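Local coordinates for protein nucleoporin nup120 (Schizosaccharomyces pombe, PDB 4GQ2) that serves as a structural component of the nuclear pore complex, whose nucleoporins can also act as docking partners for nuclear transport factors, at residues A[142-145]-A[146-149]; A[153-156]-A[157-161]; A[618-621]-A[622-626]. One frame throughout, in Å; residues are numbered along the deposited sequence.

Interaction 1: A[142-145]-A[146-149]; sequences RLSK and TWFQ
The indole of W147 lays one face on the main chain and CB of S144. S144 N stands 3.8 Å above the ring plane, over its centre, and S144 CB makes a CH-pi contact 3.6 Å from the centroid of the five-membered ring. The benzene end of the same indole takes L143 CD2 at 3.7 Å from W147 CZ3, the two side chains crossing at about a right angle. The phenyl ring of F148, by contrast, receives K145 O at its edge, in the ring plane. Serine suits its place twice over: its short side chain leaves the indole room to settle on CB and the backbone N, and its OG, set anti to S144 N (chi1 178°), accepts a weak capping bond of 3.3 Å from T146 N. S144 O and K145 O then accept from W147 N and F148 N, both at 3.1 Å. K145 runs out extended to salt bridges with E96 and D125. Cutting W147 back to an alanine is likely to leave S144 CB without its ring and a gap between L143 and L155, which lies against the other side of the indole. The whole is a serine-capped short helical turn, following strand 138-143 in a four-stranded antiparallel blade of the beta-propeller.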
ATOM      1  N   ARG A 142     -13.297  34.875   7.002  1.00 49.55           N
ATOM      2  CA  ARG A 142     -11.891  35.120   6.682  1.00 58.11           C
ATOM      3  C   ARG A 142     -11.045  33.879   6.960  1.00 54.89           C
ATOM      4  O   ARG A 142     -11.038  33.363   8.076  1.00 50.95           O
ATOM      5  CB  ARG A 142     -11.342  36.302   7.479  1.00 65.50           C
ATOM      6  CG  ARG A 142     -11.609  37.675   6.883  1.00 80.28           C
ATOM      7  CD  ARG A 142     -10.652  38.685   7.503  1.00 99.24           C
ATOM      8  NE  ARG A 142     -11.135  40.066   7.464  1.00 89.89           N
ATOM      9  CZ  ARG A 142     -12.014  40.586   8.319  1.00 82.73           C
ATOM     10  NH1 ARG A 142     -12.549  39.843   9.282  1.00 85.66           N
ATOM     11  NH2 ARG A 142     -12.370  41.855   8.202  1.00 77.02           N
ATOM     12  N   LEU A 143     -10.339  33.407   5.938  1.00 57.79           N
ATOM     13  CA  LEU A 143      -9.518  32.208   6.061  1.00 57.51           C
ATOM     14  C   LEU A 143      -8.108  32.549   6.487  1.00 51.22           C
ATOM     15  O   LEU A 143      -7.469  33.432   5.912  1.00 71.17           O
ATOM     16  CB  LEU A 143      -9.456  31.452   4.732  1.00 58.40           C
ATOM     17  CG  LEU A 143     -10.702  30.724   4.226  1.00 66.98           C
ATOM     18  CD1 LEU A 143     -10.474  30.251   2.798  1.00 61.44           C
ATOM     19  CD2 LEU A 143     -11.067  29.559   5.136  1.00 65.31           C
ATOM     20  N   SER A 144      -7.623  31.839   7.493  1.00 51.68           N
ATOM     21  CA  SER A 144      -6.213  31.889   7.837  1.00 50.90           C
ATOM     22  C   SER A 144      -5.507  30.659   7.262  1.00 50.43           C
ATOM     23  O   SER A 144      -5.989  29.523   7.410  1.00 48.69           O
ATOM     24  CB  SER A 144      -6.038  31.963   9.353  1.00 48.10           C
ATOM     25  OG  SER A 144      -4.667  31.975   9.701  1.00 67.18           O
ATOM     26  N   LYS A 145      -4.380  30.894   6.595  1.00 52.39           N
ATOM     27  CA  LYS A 145      -3.520  29.810   6.108  1.00 58.66           C
ATOM     28  C   LYS A 145      -3.065  28.891   7.245  1.00 58.73           C
ATOM     29  O   LYS A 145      -2.870  27.692   7.043  1.00 59.52           O
ATOM     30  CB  LYS A 145      -2.309  30.368   5.359  1.00 59.09           C
ATOM     31  CG  LYS A 145      -2.651  30.955   3.999  1.00 84.93           C
ATOM     32  CD  LYS A 145      -1.412  31.416   3.250  1.00 84.57           C
ATOM     33  CE  LYS A 145      -1.791  31.978   1.888  1.00 98.04           C
ATOM     34  NZ  LYS A 145      -0.595  32.333   1.076  1.00112.52           N
ATOM     35  N   THR A 146      -2.913  29.469   8.434  1.00 51.01           N
ATOM     36  CA  THR A 146      -2.549  28.743   9.653  1.00 52.53           C
ATOM     37  C   THR A 146      -3.455  27.544   9.929  1.00 48.57           C
ATOM     38  O   THR A 146      -2.999  26.524  10.452  1.00 55.43           O
ATOM     39  CB  THR A 146      -2.589  29.694  10.873  1.00 59.97           C
ATOM     40  OG1 THR A 146      -1.546  30.664  10.748  1.00 62.73           O
ATOM     41  CG2 THR A 146      -2.398  28.942  12.182  1.00 68.37           C
ATOM     42  N   TRP A 147      -4.735  27.677   9.580  1.00 50.90           N
ATOM     43  CA  TRP A 147      -5.736  26.654   9.882  1.00 49.44           C
ATOM     44  C   TRP A 147      -5.408  25.353   9.220  1.00 45.34           C
ATOM     45  O   TRP A 147      -5.741  24.280   9.728  1.00 39.60           O
ATOM     46  CB  TRP A 147      -7.116  27.090   9.414  1.00 49.58           C
ATOM     47  CG  TRP A 147      -7.677  28.314  10.085  1.00 54.52           C
ATOM     48  CD1 TRP A 147      -7.139  29.038  11.150  1.00 50.80           C
ATOM     49  CD2 TRP A 147      -8.948  28.973   9.782  1.00 51.09           C
ATOM     50  NE1 TRP A 147      -7.953  30.083  11.488  1.00 48.69           N
ATOM     51  CE2 TRP A 147      -9.055  30.103  10.711  1.00 52.14           C
ATOM     52  CE3 TRP A 147      -9.964  28.757   8.859  1.00 49.76           C
ATOM     53  CZ2 TRP A 147     -10.144  30.964  10.698  1.00 53.34           C
ATOM     54  CZ3 TRP A 147     -11.058  29.631   8.855  1.00 53.96           C
ATOM     55  CH2 TRP A 147     -11.145  30.706   9.755  1.00 55.71           C
ATOM     56  N   PHE A 148      -4.766  25.448   8.063  1.00 30.67           N
ATOM     57  CA  PHE A 148      -4.402  24.279   7.300  1.00 43.06           C
ATOM     58  C   PHE A 148      -3.085  23.682   7.777  1.00 47.59           C
ATOM     59  O   PHE A 148      -2.792  22.523   7.490  1.00 48.89           O
ATOM     60  CB  PHE A 148      -4.323  24.640   5.813  1.00 50.05           C
ATOM     61  CG  PHE A 148      -5.620  25.138   5.248  1.00 46.58           C
ATOM     62  CD1 PHE A 148      -6.568  24.243   4.763  1.00 45.29           C
ATOM     63  CD2 PHE A 148      -5.904  26.498   5.215  1.00 49.32           C
ATOM     64  CE1 PHE A 148      -7.772  24.697   4.246  1.00 43.91           C
ATOM     65  CE2 PHE A 148      -7.108  26.955   4.704  1.00 52.77           C
ATOM     66  CZ  PHE A 148      -8.042  26.053   4.221  1.00 44.39           C
ATOM     67  N   GLN A 149      -2.307  24.462   8.526  1.00 49.55           N
ATOM     68  CA  GLN A 149      -0.915  24.106   8.803  1.00 43.94           C
ATOM     69  C   GLN A 149      -0.643  23.631  10.216  1.00 45.33           C
ATOM     70  O   GLN A 149       0.157  22.723  10.413  1.00 54.89           O
ATOM     71  CB  GLN A 149       0.004  25.275   8.473  1.00 43.75           C
ATOM     72  CG  GLN A 149      -0.086  25.759   7.035  1.00 40.63           C
ATOM     73  CD  GLN A 149       0.479  27.153   6.865  1.00 43.10           C
ATOM     74  OE1 GLN A 149       0.673  27.873   7.841  1.00 47.33           O
ATOM     75  NE2 GLN A 149       0.750  27.542   5.622  1.00 41.05           N
TER

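Interaction 2: A[153-156]-A[157-161]; sequences ARLD and DDWCL
L155 spreads its two methyl groups against the five-membered ring of W159. CD2 sits over one face, 3.9 Å from the ring centroid and only 14° off the normal, a CH-pi contact, while CD1 comes to 3.7 Å from W159 NE1. The opposite face of the indole is taken by C160 CB, 3.4 Å above the plane and offset toward the rim. A third neighbour arrives at the edge: D156 O lies in the ring plane, 3.2 Å from W159 CD1. The indole reaches this position because W159 CG stands between its own backbone N and carbonyl carbon (chi1 77°), which folds the ring back toward L155. A branched aliphatic chain suits the partner, since it offers C-H groups to the pi face, and the broad indole is buried also against I141, L25 and V27.

The backbone beneath makes a type I beta turn from D156 to W159, closed by a weak bond of 3.3 Å from W159 N to D156 O. Aspartates occupy its first three positions, polar residues fit for an exposed bend. The turn brings D158 OD1 to 3.3 Å from D156 CB and leaves D156 OD2 and D158 OD1 4.5 Å apart. Such closeness of like charges may raise the proton affinity of one of them; a long, weak ion pair from D158 OD2 to R142 probably offsets part of the effect. Beyond the turn, W159 bonds through its backbone to R142, and the chain enters strand 160-163. The arrangement is thus a tight turn at a beta-propeller blade, delivering the chain into the edge strand of its antiparallel sheet, with a tryptophan tucked inward at the entry.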
ATOM      1  N   ALA A 153      -5.377  25.439  15.752  1.00 87.95           N
ATOM      2  CA  ALA A 153      -4.921  26.791  15.407  1.00 84.05           C
ATOM      3  C   ALA A 153      -5.715  27.895  16.106  1.00 85.30           C
ATOM      4  O   ALA A 153      -6.879  27.699  16.473  1.00 83.19           O
ATOM      5  CB  ALA A 153      -4.949  26.988  13.897  1.00 56.16           C
ATOM      6  N   ARG A 154      -5.072  29.047  16.287  1.00 77.84           N
ATOM      7  CA  ARG A 154      -5.708  30.209  16.910  1.00 90.91           C
ATOM      8  C   ARG A 154      -6.747  30.889  16.016  1.00 82.30           C
ATOM      9  O   ARG A 154      -6.501  31.151  14.832  1.00 76.37           O
ATOM     10  CB  ARG A 154      -4.660  31.230  17.376  1.00 90.94           C
ATOM     11  CG  ARG A 154      -4.240  31.088  18.835  1.00110.31           C
ATOM     12  CD  ARG A 154      -5.346  31.531  19.787  1.00117.85           C
ATOM     13  NE  ARG A 154      -4.912  31.551  21.186  1.00117.79           N
ATOM     14  CZ  ARG A 154      -5.721  31.742  22.229  1.00114.52           C
ATOM     15  NH1 ARG A 154      -7.023  31.926  22.049  1.00117.33           N
ATOM     16  NH2 ARG A 154      -5.225  31.744  23.460  1.00 96.29           N
ATOM     17  N   LEU A 155      -7.910  31.160  16.604  1.00 68.59           N
ATOM     18  CA  LEU A 155      -8.987  31.878  15.936  1.00 71.33           C
ATOM     19  C   LEU A 155      -8.970  33.358  16.278  1.00 69.91           C
ATOM     20  O   LEU A 155      -9.092  33.732  17.446  1.00 80.85           O
ATOM     21  CB  LEU A 155     -10.345  31.310  16.355  1.00 70.50           C
ATOM     22  CG  LEU A 155     -10.926  30.089  15.650  1.00 69.54           C
ATOM     23  CD1 LEU A 155     -12.296  29.787  16.239  1.00 58.16           C
ATOM     24  CD2 LEU A 155     -11.019  30.326  14.151  1.00 66.52           C
ATOM     25  N   ASP A 156      -8.829  34.196  15.257  1.00 68.96           N
ATOM     26  CA  ASP A 156      -9.073  35.622  15.416  1.00 74.42           C
ATOM     27  C   ASP A 156     -10.554  35.804  15.709  1.00 70.76           C
ATOM     28  O   ASP A 156     -11.382  35.062  15.184  1.00 66.79           O
ATOM     29  CB  ASP A 156      -8.684  36.386  14.152  1.00 72.58           C
ATOM     30  CG  ASP A 156      -7.179  36.445  13.938  1.00 86.14           C
ATOM     31  OD1 ASP A 156      -6.416  36.198  14.897  1.00 97.74           O
ATOM     32  OD2 ASP A 156      -6.758  36.748  12.802  1.00 92.98           O
ATOM     33  N   ASP A 157     -10.879  36.780  16.555  1.00 79.59           N
ATOM     34  CA  ASP A 157     -12.265  37.040  16.957  1.00 79.08           C
ATOM     35  C   ASP A 157     -13.169  37.374  15.772  1.00 61.24           C
ATOM     36  O   ASP A 157     -14.349  37.023  15.762  1.00 55.30           O
ATOM     37  CB  ASP A 157     -12.323  38.175  17.986  1.00 88.38           C
ATOM     38  CG  ASP A 157     -11.638  37.821  19.295  1.00 88.75           C
ATOM     39  OD1 ASP A 157     -11.562  36.622  19.640  1.00 92.43           O
ATOM     40  OD2 ASP A 157     -11.178  38.753  19.988  1.00 98.25           O
ATOM     41  N   ASP A 158     -12.591  38.035  14.774  1.00 62.94           N
ATOM     42  CA  ASP A 158     -13.325  38.546  13.617  1.00 69.52           C
ATOM     43  C   ASP A 158     -13.363  37.590  12.412  1.00 67.84           C
ATOM     44  O   ASP A 158     -13.622  38.027  11.285  1.00 57.96           O
ATOM     45  CB  ASP A 158     -12.729  39.899  13.192  1.00 81.72           C
ATOM     46  CG  ASP A 158     -11.216  39.838  12.963  1.00 96.94           C
ATOM     47  OD1 ASP A 158     -10.519  39.074  13.672  1.00 91.78           O
ATOM     48  OD2 ASP A 158     -10.716  40.569  12.081  1.00 96.18           O
ATOM     49  N   TRP A 159     -13.126  36.296  12.646  1.00 63.38           N
ATOM     50  CA  TRP A 159     -13.015  35.324  11.545  1.00 57.03           C
ATOM     51  C   TRP A 159     -14.313  35.127  10.816  1.00 58.47           C
ATOM     52  O   TRP A 159     -14.316  34.936   9.601  1.00 60.08           O
ATOM     53  CB  TRP A 159     -12.453  33.988  12.021  1.00 51.76           C
ATOM     54  CG  TRP A 159     -13.431  33.105  12.760  1.00 46.23           C
ATOM     55  CD1 TRP A 159     -13.645  33.036  14.133  1.00 47.04           C
ATOM     56  CD2 TRP A 159     -14.355  32.115  12.184  1.00 50.41           C
ATOM     57  NE1 TRP A 159     -14.605  32.104  14.436  1.00 46.70           N
ATOM     58  CE2 TRP A 159     -15.074  31.518  13.317  1.00 45.70           C
ATOM     59  CE3 TRP A 159     -14.647  31.680  10.891  1.00 44.70           C
ATOM     60  CZ2 TRP A 159     -16.038  30.536  13.140  1.00 43.37           C
ATOM     61  CZ3 TRP A 159     -15.624  30.690  10.728  1.00 40.12           C
ATOM     62  CH2 TRP A 159     -16.301  30.134  11.826  1.00 44.76           C
ATOM     63  N   CYS A 160     -15.419  35.177  11.558  1.00 53.82           N
ATOM     64  CA  CYS A 160     -16.750  35.107  10.974  1.00 56.56           C
ATOM     65  C   CYS A 160     -17.647  36.285  11.355  1.00 56.95           C
ATOM     66  O   CYS A 160     -17.919  36.512  12.528  1.00 59.69           O
ATOM     67  CB  CYS A 160     -17.440  33.804  11.348  1.00 53.85           C
ATOM     68  SG  CYS A 160     -18.932  33.534  10.376  1.00 55.69           S
ATOM     69  N   LEU A 161     -18.098  37.017  10.338  1.00 67.56           N
ATOM     70  CA  LEU A 161     -19.073  38.095  10.482  1.00 54.71           C
ATOM     71  C   LEU A 161     -20.405  37.637   9.886  1.00 52.96           C
ATOM     72  O   LEU A 161     -20.435  37.042   8.803  1.00 55.37           O
ATOM     73  CB  LEU A 161     -18.576  39.350   9.754  1.00 62.71           C
ATOM     74  CG  LEU A 161     -17.710  40.410  10.460  1.00 66.82           C
ATOM     75  CD1 LEU A 161     -16.749  39.840  11.492  1.00 63.55           C
ATOM     76  CD2 LEU A 161     -16.953  41.250   9.438  1.00 63.02           C
TER

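Interaction 3: A[618-621]-A[622-626]; sequences VFYD and KHIYP
Y620 O is gripped by two backbone donors, I624 N at 3.0 Å and Y625 N at 2.8 Å. The second bond is nearly straight, with an angle of 168° at the hydrogen, and comes nearly along the C=O axis. Sharing one acceptor between the fourth and fifth residues ahead marks a widening of the helix, whose preceding turn has the regular bonds from K622 N to V618 O and from H623 N to F619 O.

Around this widened turn the aromatic side chains meet. Y625 CB lies over one face of the Y620 ring, 3.9 Å above its plane, and Y620 OH in return meets the edge of the Y625 ring in plane, 3.8 Å from Y625 CD1. I624 divides its branches between two aromatics: I624 CG2 rests against Y620 CD1, and I624 CD1 meets the edge of the F619 ring in plane, 3.7 Å from F619 CE1. This is a pi-type turn in the C-terminal part of helix 612-624, in the helical domain of Nup120, where F619 also packs on F698 of helix 672-703 and on I596 and L600 of helix 590-605.

H623 CD2 stands 4.1 Å over one face of F619, the two rings inclined at 52°, and H623 NE2 is hydrogen-bonded to S599 OG. K622 CG stands between its backbone N and carbonyl carbon (chi1 52°), which turns the extended aliphatic stem back along V618, K622 CE 3.7 Å from V618 CG1. P626, lacking an N-H, brings CD to 3.3 Å from D621 O.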
ATOM      1  N   VAL A 618      11.770 -24.287 -17.419  1.00 45.60           N
ATOM      2  CA  VAL A 618      11.049 -24.671 -16.208  1.00 48.77           C
ATOM      3  C   VAL A 618       9.803 -23.792 -16.096  1.00 47.19           C
ATOM      4  O   VAL A 618       8.707 -24.299 -15.859  1.00 44.33           O
ATOM      5  CB  VAL A 618      11.936 -24.599 -14.939  1.00 53.89           C
ATOM      6  CG1 VAL A 618      11.096 -24.649 -13.674  1.00 55.78           C
ATOM      7  CG2 VAL A 618      12.947 -25.739 -14.932  1.00 46.21           C
ATOM      8  N   PHE A 619       9.981 -22.490 -16.328  1.00 45.88           N
ATOM      9  CA  PHE A 619       8.898 -21.519 -16.231  1.00 42.27           C
ATOM     10  C   PHE A 619       7.750 -21.869 -17.164  1.00 41.86           C
ATOM     11  O   PHE A 619       6.590 -21.877 -16.754  1.00 40.82           O
ATOM     12  CB  PHE A 619       9.400 -20.102 -16.533  1.00 49.10           C
ATOM     13  CG  PHE A 619       8.339 -19.043 -16.391  1.00 52.51           C
ATOM     14  CD1 PHE A 619       7.441 -18.787 -17.428  1.00 50.57           C
ATOM     15  CD2 PHE A 619       8.225 -18.318 -15.217  1.00 43.52           C
ATOM     16  CE1 PHE A 619       6.452 -17.824 -17.293  1.00 48.56           C
ATOM     17  CE2 PHE A 619       7.242 -17.354 -15.074  1.00 47.50           C
ATOM     18  CZ  PHE A 619       6.356 -17.103 -16.116  1.00 49.47           C
ATOM     19  N   TYR A 620       8.085 -22.144 -18.423  1.00 43.83           N
ATOM     20  CA  TYR A 620       7.097 -22.550 -19.414  1.00 44.02           C
ATOM     21  C   TYR A 620       6.383 -23.823 -18.963  1.00 42.41           C
ATOM     22  O   TYR A 620       5.158 -23.915 -19.044  1.00 37.36           O
ATOM     23  CB  TYR A 620       7.768 -22.750 -20.778  1.00 45.44           C
ATOM     24  CG  TYR A 620       6.870 -23.335 -21.843  1.00 49.73           C
ATOM     25  CD1 TYR A 620       5.977 -22.532 -22.551  1.00 53.03           C
ATOM     26  CD2 TYR A 620       6.915 -24.696 -22.147  1.00 52.64           C
ATOM     27  CE1 TYR A 620       5.147 -23.070 -23.528  1.00 48.33           C
ATOM     28  CE2 TYR A 620       6.098 -25.243 -23.126  1.00 48.96           C
ATOM     29  CZ  TYR A 620       5.216 -24.425 -23.813  1.00 52.81           C
ATOM     30  OH  TYR A 620       4.401 -24.965 -24.783  1.00 65.91           O
ATOM     31  N   ASP A 621       7.166 -24.788 -18.480  1.00 48.93           N
ATOM     32  CA  ASP A 621       6.649 -26.090 -18.068  1.00 51.67           C
ATOM     33  C   ASP A 621       5.659 -26.001 -16.912  1.00 48.44           C
ATOM     34  O   ASP A 621       4.629 -26.670 -16.929  1.00 41.40           O
ATOM     35  CB  ASP A 621       7.789 -27.037 -17.692  1.00 64.69           C
ATOM     36  CG  ASP A 621       7.365 -28.494 -17.715  1.00 70.31           C
ATOM     37  OD1 ASP A 621       7.355 -29.090 -18.815  1.00 78.32           O
ATOM     38  OD2 ASP A 621       7.044 -29.043 -16.639  1.00 65.27           O
ATOM     39  N   LYS A 622       5.958 -25.180 -15.911  1.00 47.47           N
ATOM     40  CA  LYS A 622       5.089 -25.118 -14.742  1.00 55.36           C
ATOM     41  C   LYS A 622       3.915 -24.148 -14.890  1.00 49.46           C
ATOM     42  O   LYS A 622       2.817 -24.433 -14.406  1.00 48.63           O
ATOM     43  CB  LYS A 622       5.882 -24.860 -13.449  1.00 68.71           C
ATOM     44  CG  LYS A 622       6.815 -23.662 -13.485  1.00 81.91           C
ATOM     45  CD  LYS A 622       7.677 -23.578 -12.232  1.00103.75           C
ATOM     46  CE  LYS A 622       8.537 -22.318 -12.237  1.00103.86           C
ATOM     47  NZ  LYS A 622       9.547 -22.298 -11.142  1.00 85.47           N
ATOM     48  N   HIS A 623       4.134 -23.030 -15.583  1.00 50.67           N
ATOM     49  CA  HIS A 623       3.146 -21.933 -15.600  1.00 57.13           C
ATOM     50  C   HIS A 623       2.424 -21.670 -16.884  1.00 58.14           C
ATOM     51  O   HIS A 623       1.280 -21.210 -16.868  1.00 51.95           O
ATOM     52  CB  HIS A 623       3.780 -20.642 -15.102  1.00 44.29           C
ATOM     53  CG  HIS A 623       4.240 -20.720 -13.669  1.00 46.32           C
ATOM     54  ND1 HIS A 623       3.381 -20.871 -12.638  1.00 40.13           N
ATOM     55  CD2 HIS A 623       5.513 -20.681 -13.118  1.00 40.13           C
ATOM     56  CE1 HIS A 623       4.070 -20.917 -11.488  1.00 44.87           C
ATOM     57  NE2 HIS A 623       5.377 -20.807 -11.781  1.00 47.73           N
ATOM     58  N   ILE A 624       3.063 -21.954 -18.011  1.00 47.35           N
ATOM     59  CA  ILE A 624       2.436 -21.677 -19.291  1.00 51.52           C
ATOM     60  C   ILE A 624       1.779 -22.922 -19.880  1.00 57.10           C
ATOM     61  O   ILE A 624       0.566 -22.940 -20.104  1.00 58.14           O
ATOM     62  CB  ILE A 624       3.431 -21.034 -20.277  1.00 48.89           C
ATOM     63  CG1 ILE A 624       3.873 -19.678 -19.737  1.00 50.84           C
ATOM     64  CG2 ILE A 624       2.807 -20.889 -21.658  1.00 42.93           C
ATOM     65  CD1 ILE A 624       5.072 -19.105 -20.451  1.00 70.56           C
ATOM     66  N   TYR A 625       2.581 -23.957 -20.112  1.00 54.63           N
ATOM     67  CA  TYR A 625       2.107 -25.189 -20.738  1.00 58.19           C
ATOM     68  C   TYR A 625       0.752 -25.691 -20.198  1.00 48.35           C
ATOM     69  O   TYR A 625      -0.159 -25.936 -20.987  1.00 52.71           O
ATOM     70  CB  TYR A 625       3.193 -26.272 -20.668  1.00 65.93           C
ATOM     71  CG  TYR A 625       2.822 -27.581 -21.323  1.00 83.04           C
ATOM     72  CD1 TYR A 625       2.972 -27.762 -22.699  1.00 98.66           C
ATOM     73  CD2 TYR A 625       2.335 -28.648 -20.565  1.00 86.18           C
ATOM     74  CE1 TYR A 625       2.638 -28.964 -23.303  1.00 99.70           C
ATOM     75  CE2 TYR A 625       1.998 -29.853 -21.159  1.00 85.60           C
ATOM     76  CZ  TYR A 625       2.152 -30.006 -22.526  1.00 92.85           C
ATOM     77  OH  TYR A 625       1.820 -31.201 -23.120  1.00113.49           O
ATOM     78  N   PRO A 626       0.603 -25.831 -18.863  1.00 53.71           N
ATOM     79  CA  PRO A 626      -0.681 -26.356 -18.368  1.00 54.42           C
ATOM     80  C   PRO A 626      -1.869 -25.411 -18.533  1.00 52.65           C
ATOM     81  O   PRO A 626      -3.014 -25.828 -18.360  1.00 60.47           O
ATOM     82  CB  PRO A 626      -0.418 -26.603 -16.879  1.00 52.85           C
ATOM     83  CG  PRO A 626       0.735 -25.733 -16.539  1.00 57.53           C
ATOM     84  CD  PRO A 626       1.585 -25.681 -17.772  1.00 58.91           C
TER

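How the interactions relate
Interactions 1 and 2 hold the same propeller blade: strands 138-143 and 160-163 are neighbours in one sheet, and the contacts touch through R142 N and W159 O, 2.8 Å apart in a probable hydrogen bond, and through T146 packing on A153. Interaction 1 is partly buried and pairs aromatics with backbone at a helix cap; interaction 2 lies at the surface, where carboxylates crowd a turn and one buried tryptophan faces inward. Interaction 3 belongs to the helical domain, across the centre of the chain, with its centre about 60 Å from that of interaction 1. It too is partly buried, but its aromatic packing follows a widened helical turn.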